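Long-range contacts in glucose-1-phosphate thymidylyltransferase (Bacillus anthracis, PDB 4ECM), which catalyses the reaction of dTTP with glucose 1-phosphate to give dTDP-glucose and pyrophosphate, the first step of dTDP-L-rhamnose biosynthesis: residues M57-V62 against V86-S91; D72-T77 against T100-D105. All coordinates share one frame; numbering follows the deposited sequence.

Contact 1 of 2, residues M57-V62 against V86-S91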
loop_
_atom_site.group_PDB
_atom_site.type_symbol
_atom_site.label_atom_id
_atom_site.label_comp_id
_atom_site.label_asym_id
_atom_site.label_seq_id
_atom_site.Cartn_x
_atom_site.Cartn_y
_atom_site.Cartn_z
ATOM N N MET A 57 13.814 11.788 -4.405
ATOM C CA MET A 57 14.538 11.972 -5.654
ATOM C C MET A 57 13.696 12.576 -6.782
ATOM O O MET A 57 14.151 13.470 -7.476
ATOM C CB MET A 57 15.107 10.623 -6.099
ATOM C CG MET A 57 15.945 10.635 -7.376
ATOM S SD MET A 57 16.487 8.969 -7.873
ATOM C CE MET A 57 17.314 8.340 -6.378
ATOM N N ILE A 58 12.465 12.101 -6.941
ATOM C CA ILE A 58 11.622 12.537 -8.060
ATOM C C ILE A 58 11.208 14.007 -8.003
ATOM O O ILE A 58 10.905 14.600 -9.045
ATOM C CB ILE A 58 10.400 11.589 -8.247
ATOM C CG1 ILE A 58 9.793 11.746 -9.648
ATOM C CG2 ILE A 58 9.380 11.761 -7.138
ATOM C CD1 ILE A 58 8.778 10.685 -9.958
ATOM N N TYR A 59 11.206 14.604 -6.807
ATOM C CA TYR A 59 10.843 16.019 -6.678
ATOM C C TYR A 59 11.782 16.906 -7.477
ATOM O O TYR A 59 11.372 17.948 -7.960
ATOM C CB TYR A 59 10.871 16.495 -5.224
ATOM C CG TYR A 59 9.612 16.274 -4.411
ATOM C CD1 TYR A 59 8.756 15.212 -4.665
ATOM C CD2 TYR A 59 9.328 17.092 -3.312
ATOM C CE1 TYR A 59 7.620 15.000 -3.885
ATOM C CE2 TYR A 59 8.199 16.882 -2.527
ATOM C CZ TYR A 59 7.355 15.831 -2.820
ATOM O OH TYR A 59 6.237 15.627 -2.059
ATOM N N HIS A 60 13.038 16.504 -7.592
ATOM C CA HIS A 60 14.028 17.306 -8.310
ATOM C C HIS A 60 13.638 17.474 -9.779
ATOM O O HIS A 60 13.699 18.576 -10.302
ATOM C CB HIS A 60 15.440 16.717 -8.173
ATOM C CG HIS A 60 15.959 16.734 -6.770
ATOM N ND1 HIS A 60 16.801 17.717 -6.301
ATOM C CD2 HIS A 60 15.706 15.920 -5.715
ATOM C CE1 HIS A 60 17.072 17.492 -5.025
ATOM N NE2 HIS A 60 16.409 16.413 -4.640
ATOM N N ALA A 61 13.198 16.390 -10.408
ATOM C CA ALA A 61 12.806 16.416 -11.810
ATOM C C ALA A 61 11.559 17.276 -12.007
ATOM O O ALA A 61 11.461 18.058 -12.974
ATOM C CB ALA A 61 12.585 15.004 -12.313
ATOM N N VAL A 62 10.619 17.152 -11.079
ATOM C CA VAL A 62 9.390 17.943 -11.120
ATOM C C VAL A 62 9.736 19.448 -11.041
ATOM O O VAL A 62 9.266 20.240 -11.849
ATOM C CB VAL A 62 8.427 17.544 -9.976
ATOM C CG1 VAL A 62 7.221 18.488 -9.915
ATOM C CG2 VAL A 62 7.973 16.054 -10.127
ATOM N N VAL A 86 2.225 8.073 -6.725
ATOM C CA VAL A 86 1.037 8.918 -6.717
ATOM C C VAL A 86 0.770 9.499 -5.322
ATOM O O VAL A 86 0.343 10.645 -5.207
ATOM C CB VAL A 86 -0.178 8.167 -7.273
ATOM C CG1 VAL A 86 -1.447 8.977 -7.077
ATOM C CG2 VAL A 86 0.053 7.853 -8.770
ATOM N N SER A 87 1.040 8.732 -4.256
ATOM C CA SER A 87 0.836 9.268 -2.918
ATOM C C SER A 87 1.702 10.484 -2.710
ATOM O O SER A 87 1.303 11.401 -2.009
ATOM C CB SER A 87 1.109 8.242 -1.824
ATOM O OG SER A 87 0.199 7.161 -1.918
ATOM N N PHE A 88 2.906 10.491 -3.276
ATOM C CA PHE A 88 3.761 11.697 -3.174
ATOM C C PHE A 88 3.318 12.839 -4.073
ATOM O O PHE A 88 3.259 13.998 -3.638
ATOM C CB PHE A 88 5.210 11.420 -3.580
ATOM C CG PHE A 88 6.112 11.043 -2.456
ATOM C CD1 PHE A 88 6.641 12.032 -1.626
ATOM C CD2 PHE A 88 6.503 9.718 -2.264
ATOM C CE1 PHE A 88 7.519 11.696 -0.580
ATOM C CE2 PHE A 88 7.387 9.371 -1.221
ATOM C CZ PHE A 88 7.891 10.358 -0.378
ATOM N N LEU A 89 3.023 12.517 -5.329
ATOM C CA LEU A 89 2.813 13.551 -6.341
ATOM C C LEU A 89 1.393 14.065 -6.560
ATOM O O LEU A 89 1.193 15.228 -6.948
ATOM C CB LEU A 89 3.425 13.073 -7.655
ATOM C CG LEU A 89 4.960 12.889 -7.693
ATOM C CD1 LEU A 89 5.377 12.500 -9.107
ATOM C CD2 LEU A 89 5.728 14.139 -7.270
ATOM N N GLY A 90 0.414 13.198 -6.349
ATOM C CA GLY A 90 -0.973 13.566 -6.499
ATOM C C GLY A 90 -1.339 14.052 -7.883
ATOM O O GLY A 90 -0.798 13.592 -8.884
ATOM N N SER A 91 -2.268 14.990 -7.940
ATOM C CA SER A 91 -2.684 15.558 -9.203
ATOM C C SER A 91 -1.634 16.521 -9.730
ATOM O O SER A 91 -1.627 16.859 -10.910
ATOM C CB SER A 91 -3.943 16.366 -8.992
ATOM O OG SER A 91 -3.625 17.490 -8.191
#

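Contact 2 of 2, residues D72-T77 against T100-D105. With DAU (2'deoxy-thymidine-5'-diphospho-alpha-D-glucose), chain B.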
loop_
_atom_site.group_PDB
_atom_site.type_symbol
_atom_site.label_atom_id
_atom_site.label_comp_id
_atom_site.label_asym_id
_atom_site.label_seq_id
_atom_site.Cartn_x
_atom_site.Cartn_y
_atom_site.Cartn_z
ATOM N N ASP A 72 2.513 20.504 -17.830
ATOM C CA ASP A 72 1.813 19.288 -18.267
ATOM C C ASP A 72 2.875 18.200 -18.280
ATOM O O ASP A 72 3.700 18.136 -19.188
ATOM C CB ASP A 72 1.198 19.452 -19.665
ATOM C CG ASP A 72 0.071 20.482 -19.707
ATOM O OD1 ASP A 72 -0.710 20.579 -18.742
ATOM O OD2 ASP A 72 -0.041 21.192 -20.724
ATOM N N ILE A 73 2.842 17.332 -17.276
ATOM C CA ILE A 73 3.887 16.331 -17.098
ATOM C C ILE A 73 3.342 14.919 -16.974
ATOM O O ILE A 73 2.407 14.663 -16.202
ATOM C CB ILE A 73 4.669 16.624 -15.803
ATOM C CG1 ILE A 73 5.252 18.045 -15.838
ATOM C CG2 ILE A 73 5.770 15.572 -15.595
ATOM C CD1 ILE A 73 5.773 18.561 -14.519
ATOM N N MET A 74 3.941 14.001 -17.729
ATOM C CA MET A 74 3.575 12.609 -17.638
ATOM C C MET A 74 4.633 11.860 -16.828
ATOM O O MET A 74 5.835 12.059 -17.014
ATOM C CB MET A 74 3.405 11.981 -19.030
ATOM C CG MET A 74 3.205 10.462 -18.979
ATOM S SD MET A 74 2.341 9.774 -20.412
ATOM C CE MET A 74 0.699 10.411 -20.083
ATOM N N ILE A 75 4.170 10.994 -15.941
ATOM C CA ILE A 75 5.028 10.199 -15.071
ATOM C C ILE A 75 4.853 8.732 -15.439
ATOM O O ILE A 75 3.726 8.218 -15.439
ATOM C CB ILE A 75 4.613 10.370 -13.609
ATOM C CG1 ILE A 75 4.638 11.858 -13.183
ATOM C CG2 ILE A 75 5.466 9.475 -12.672
ATOM C CD1 ILE A 75 5.954 12.478 -13.098
ATOM N N ILE A 76 5.961 8.060 -15.745
ATOM C CA ILE A 76 5.956 6.637 -16.067
ATOM C C ILE A 76 6.635 5.841 -14.948
ATOM O O ILE A 76 7.729 6.190 -14.511
ATOM C CB ILE A 76 6.718 6.358 -17.354
ATOM C CG1 ILE A 76 6.121 7.144 -18.530
ATOM C CG2 ILE A 76 6.745 4.835 -17.654
ATOM C CD1 ILE A 76 4.676 6.792 -18.872
ATOM N N THR A 77 5.979 4.793 -14.464
ATOM C CA THR A 77 6.592 3.922 -13.459
ATOM C C THR A 77 5.963 2.540 -13.527
ATOM O O THR A 77 5.073 2.300 -14.341
ATOM C CB THR A 77 6.502 4.513 -12.022
ATOM O OG1 THR A 77 7.420 3.819 -11.157
ATOM C CG2 THR A 77 5.077 4.433 -11.475
ATOM N N THR A 100 -0.145 13.253 -15.214
ATOM C CA THR A 100 -0.885 12.178 -15.874
ATOM C C THR A 100 0.035 10.963 -15.723
ATOM O O THR A 100 1.254 11.090 -15.895
ATOM C CB THR A 100 -1.173 12.520 -17.349
ATOM O OG1 THR A 100 -1.977 13.708 -17.408
ATOM C CG2 THR A 100 -1.923 11.372 -18.069
ATOM N N TYR A 101 -0.526 9.797 -15.394
ATOM C CA TYR A 101 0.276 8.610 -15.140
ATOM C C TYR A 101 0.014 7.423 -16.059
ATOM O O TYR A 101 -1.134 7.128 -16.412
ATOM C CB TYR A 101 0.016 8.116 -13.699
ATOM C CG TYR A 101 0.297 9.132 -12.600
ATOM C CD1 TYR A 101 1.534 9.181 -11.961
ATOM C CD2 TYR A 101 -0.694 10.003 -12.163
ATOM C CE1 TYR A 101 1.793 10.124 -10.917
ATOM C CE2 TYR A 101 -0.449 10.942 -11.130
ATOM C CZ TYR A 101 0.795 10.988 -10.516
ATOM O OH TYR A 101 1.019 11.892 -9.513
ATOM N N ARG A 102 1.083 6.712 -16.396
ATOM C CA ARG A 102 0.979 5.470 -17.166
ATOM C C ARG A 102 1.947 4.417 -16.633
ATOM O O ARG A 102 3.022 4.743 -16.167
ATOM C CB ARG A 102 1.223 5.690 -18.641
ATOM C CG ARG A 102 0.261 6.673 -19.268
ATOM C CD ARG A 102 0.155 6.381 -20.742
ATOM N NE ARG A 102 -0.700 5.222 -20.987
ATOM C CZ ARG A 102 -0.623 4.437 -22.053
ATOM N NH1 ARG A 102 0.337 4.613 -22.965
ATOM N NH2 ARG A 102 -1.478 3.427 -22.179
ATOM N N VAL A 103 1.539 3.156 -16.739
ATOM C CA VAL A 103 2.293 2.019 -16.258
ATOM C C VAL A 103 3.167 1.361 -17.326
ATOM O O VAL A 103 2.711 1.083 -18.429
ATOM C CB VAL A 103 1.317 0.917 -15.718
ATOM C CG1 VAL A 103 2.073 -0.391 -15.357
ATOM C CG2 VAL A 103 0.512 1.447 -14.533
ATOM N N GLN A 104 4.428 1.110 -16.968
ATOM C CA GLN A 104 5.355 0.381 -17.812
ATOM C C GLN A 104 5.387 -1.015 -17.197
ATOM O O GLN A 104 5.838 -1.190 -16.074
ATOM C CB GLN A 104 6.740 1.022 -17.814
ATOM C CG GLN A 104 7.679 0.352 -18.789
ATOM C CD GLN A 104 9.061 0.950 -18.807
ATOM O OE1 GLN A 104 9.469 1.662 -17.876
ATOM N NE2 GLN A 104 9.813 0.656 -19.882
ATOM N N ASP A 105 4.866 -1.994 -17.928
ATOM C CA ASP A 105 4.719 -3.372 -17.432
ATOM C C ASP A 105 6.011 -4.017 -16.948
ATOM O O ASP A 105 6.043 -4.591 -15.875
ATOM C CB ASP A 105 4.081 -4.257 -18.519
ATOM C CG ASP A 105 2.626 -3.905 -18.781
ATOM O OD1 ASP A 105 2.230 -3.814 -19.978
ATOM O OD2 ASP A 105 1.888 -3.701 -17.784
HETATM O O6 DAU B . 22.202 8.490 -16.449
HETATM C C6 DAU B . 22.539 8.793 -17.804
HETATM C C5 DAU B . 22.515 7.518 -18.635
HETATM O O5 DAU B . 21.224 6.935 -18.483
HETATM C C4 DAU B . 22.817 7.796 -20.111
HETATM O O4 DAU B . 24.139 8.296 -20.273
HETATM C C3 DAU B . 22.662 6.548 -20.977
HETATM O O3 DAU B . 22.839 6.919 -22.361
HETATM C C2 DAU B . 21.265 5.966 -20.735
HETATM O O2 DAU B . 21.094 4.723 -21.442
HETATM C C1 DAU B . 21.011 5.743 -19.249
HETATM O O1 DAU B . 21.869 4.708 -18.782
HETATM P P2 DAU B . 21.501 3.865 -17.456
HETATM O O3P DAU B . 21.777 4.676 -16.212
HETATM O O4P DAU B . 22.105 2.500 -17.634
HETATM O OPP DAU B . 19.891 3.753 -17.563
HETATM P P DAU B . 19.008 3.008 -16.444
HETATM O O1P DAU B . 19.669 3.178 -15.097
HETATM O O2P DAU B . 18.669 1.655 -16.955
HETATM O "O5'" DAU B . 17.665 3.901 -16.413
HETATM C "C5'" DAU B . 17.714 5.203 -15.866
HETATM C "C4'" DAU B . 16.345 5.783 -15.508
HETATM O "O4'" DAU B . 15.333 5.535 -16.482
HETATM C "C3'" DAU B . 15.827 5.302 -14.170
HETATM O "O3'" DAU B . 15.543 6.489 -13.423
HETATM C "C2'" DAU B . 14.560 4.536 -14.466
HETATM C "C1'" DAU B . 14.194 4.953 -15.883
HETATM N N11 DAU B . 13.846 3.862 -16.809
HETATM C C61 DAU B . 14.808 2.845 -17.035
HETATM C C51 DAU B . 14.442 1.642 -17.606
HETATM C C5A DAU B . 15.498 0.610 -17.942
HETATM C C21 DAU B . 12.486 3.539 -16.978
HETATM O O21 DAU B . 11.571 4.477 -16.690
HETATM N N31 DAU B . 12.091 2.371 -17.540
HETATM C C41 DAU B . 12.997 1.409 -17.857
HETATM O O41 DAU B . 12.585 0.241 -18.399
HETATM O O HOH W 1 -0.459 15.827 -17.262
#

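Contact 1 of 2, residues M57-V62 against V86-S91
The backbone O of Phe-88 accepts a hydrogen bond from Lys-43 NZ of the second subunit, while Tyr-59 OH lies 3.7 Å from that same O of Phe-88, a contact rather than a hydrogen bond. This polar margin flanks an otherwise apolar junction of two helices, 57-67 and 82-89, in the Rossmann-like alpha/beta fold of the nucleotidyltransferase. The backbones stay well apart, with Tyr-59 CA and Leu-89 CA 8.4 Å from each other, so the contact is made by side chains reaching across.

Leu-89 is the central group. Its CG lies anti to its own carbonyl carbon (chi1 -65°), and the two methyls then divide the opposite helix between them. CD1 of Leu-89 meets CD1 of Ile-58 at 3.9 Å, the end of an extended isoleucine branch. CD2 of Leu-89 touches two partners, Tyr-59 CE1 at 4.0 Å and Val-62 CG2 at 4.1 Å; the leucine side chain slides past both in the opposite direction. Outside the pair, Ile-58 and Val-62 also pack on Ile-29 of strand 25-30, and Leu-89 and Val-62 on Phe-99, which seats both helices on the sheet.

The aromatic rings of Tyr-59 and Phe-88 are almost perpendicular (88°), yet their centroids are 6.0 Å apart and the approach is oblique, neither a stack nor a T-shaped pair. Tyr-59 does, however, meet Phe-95 edge-to-face.

At Gly-90 the chain leaves the helix with positive phi (59°), while its N bonds Val-86 O at 2.8 Å. Just before this exit, the phenol oxygen of Tyr-59 approaches the Phe-88 ring at its edge and in its plane, with OH 3.6 Å from CD1.

Contact 2 of 2, residues D72-T77 against T100-D105
Strands 72-77 and 100-103 run parallel, their axes 4.8 Å apart at 24°, as the neighbouring strands of a beta-alpha-beta crossover through helix 82-89. The register pairs Met-74 with Thr-100 and Thr-77 with Val-103 at its two ends. Ile-75 is bonded through both its N and its O, its N reaching Thr-100 O at 2.9 Å and its O receiving Arg-102 N. Further on, the Thr-77 N bond to Arg-102 O is weak, but Gln-104 N binds Thr-77 O at 3.0 Å.

On one face, Met-74 bends at its last torsion (chi3 -71°), bringing CE within a tight 3.4 Å of Thr-100 CG2 and beside Arg-102 CG. Ile-76 CD1 lies alongside Arg-102 CB at 3.6 Å, while the Arg-102 guanidinium goes to Leu-116 O and to Phe-99 O of the third subunit. On the other face, Ile-75 CB meets Tyr-101 CD1 at 3.7 Å.

Gln-104, extended beyond CG, reaches the thymine of the bound dTDP-glucose. Its NE2 donates to Gln-112 OE1 and Gly-109 O, which would fix the turn of the amide, and only weakly to the base O41; OE1 accepts the base N31 at 2.7 Å in a nearly straight bond (169°).

Overall arrangement
Both contacts are buried and share the beta-alpha-beta unit 72-103: contact 2 joins its two strands, while contact 1 ties its helix to the preceding helix 57-67. Their chemistry differs accordingly. Contact 2 rests on backbone hydrogen bonds and leads into the nucleotide pocket; contact 1 has no hydrogen bond between its segments, and the side chain of Ile-58 is about 9 Å from the bound dTDP-glucose. With centres 11 Å apart, the two meet directly: Tyr-101 OH is 2.6 Å from Gly-90 O, a probable hydrogen bond, and Leu-89 CD1 packs 4.0 Å from Ile-75 CD1. Each also touches the third subunit, Asp-105 OD1 and Ser-91 OG hydrogen-bonding to Ser-91 OG and Asp-105 OD1 of that subunit, respectively.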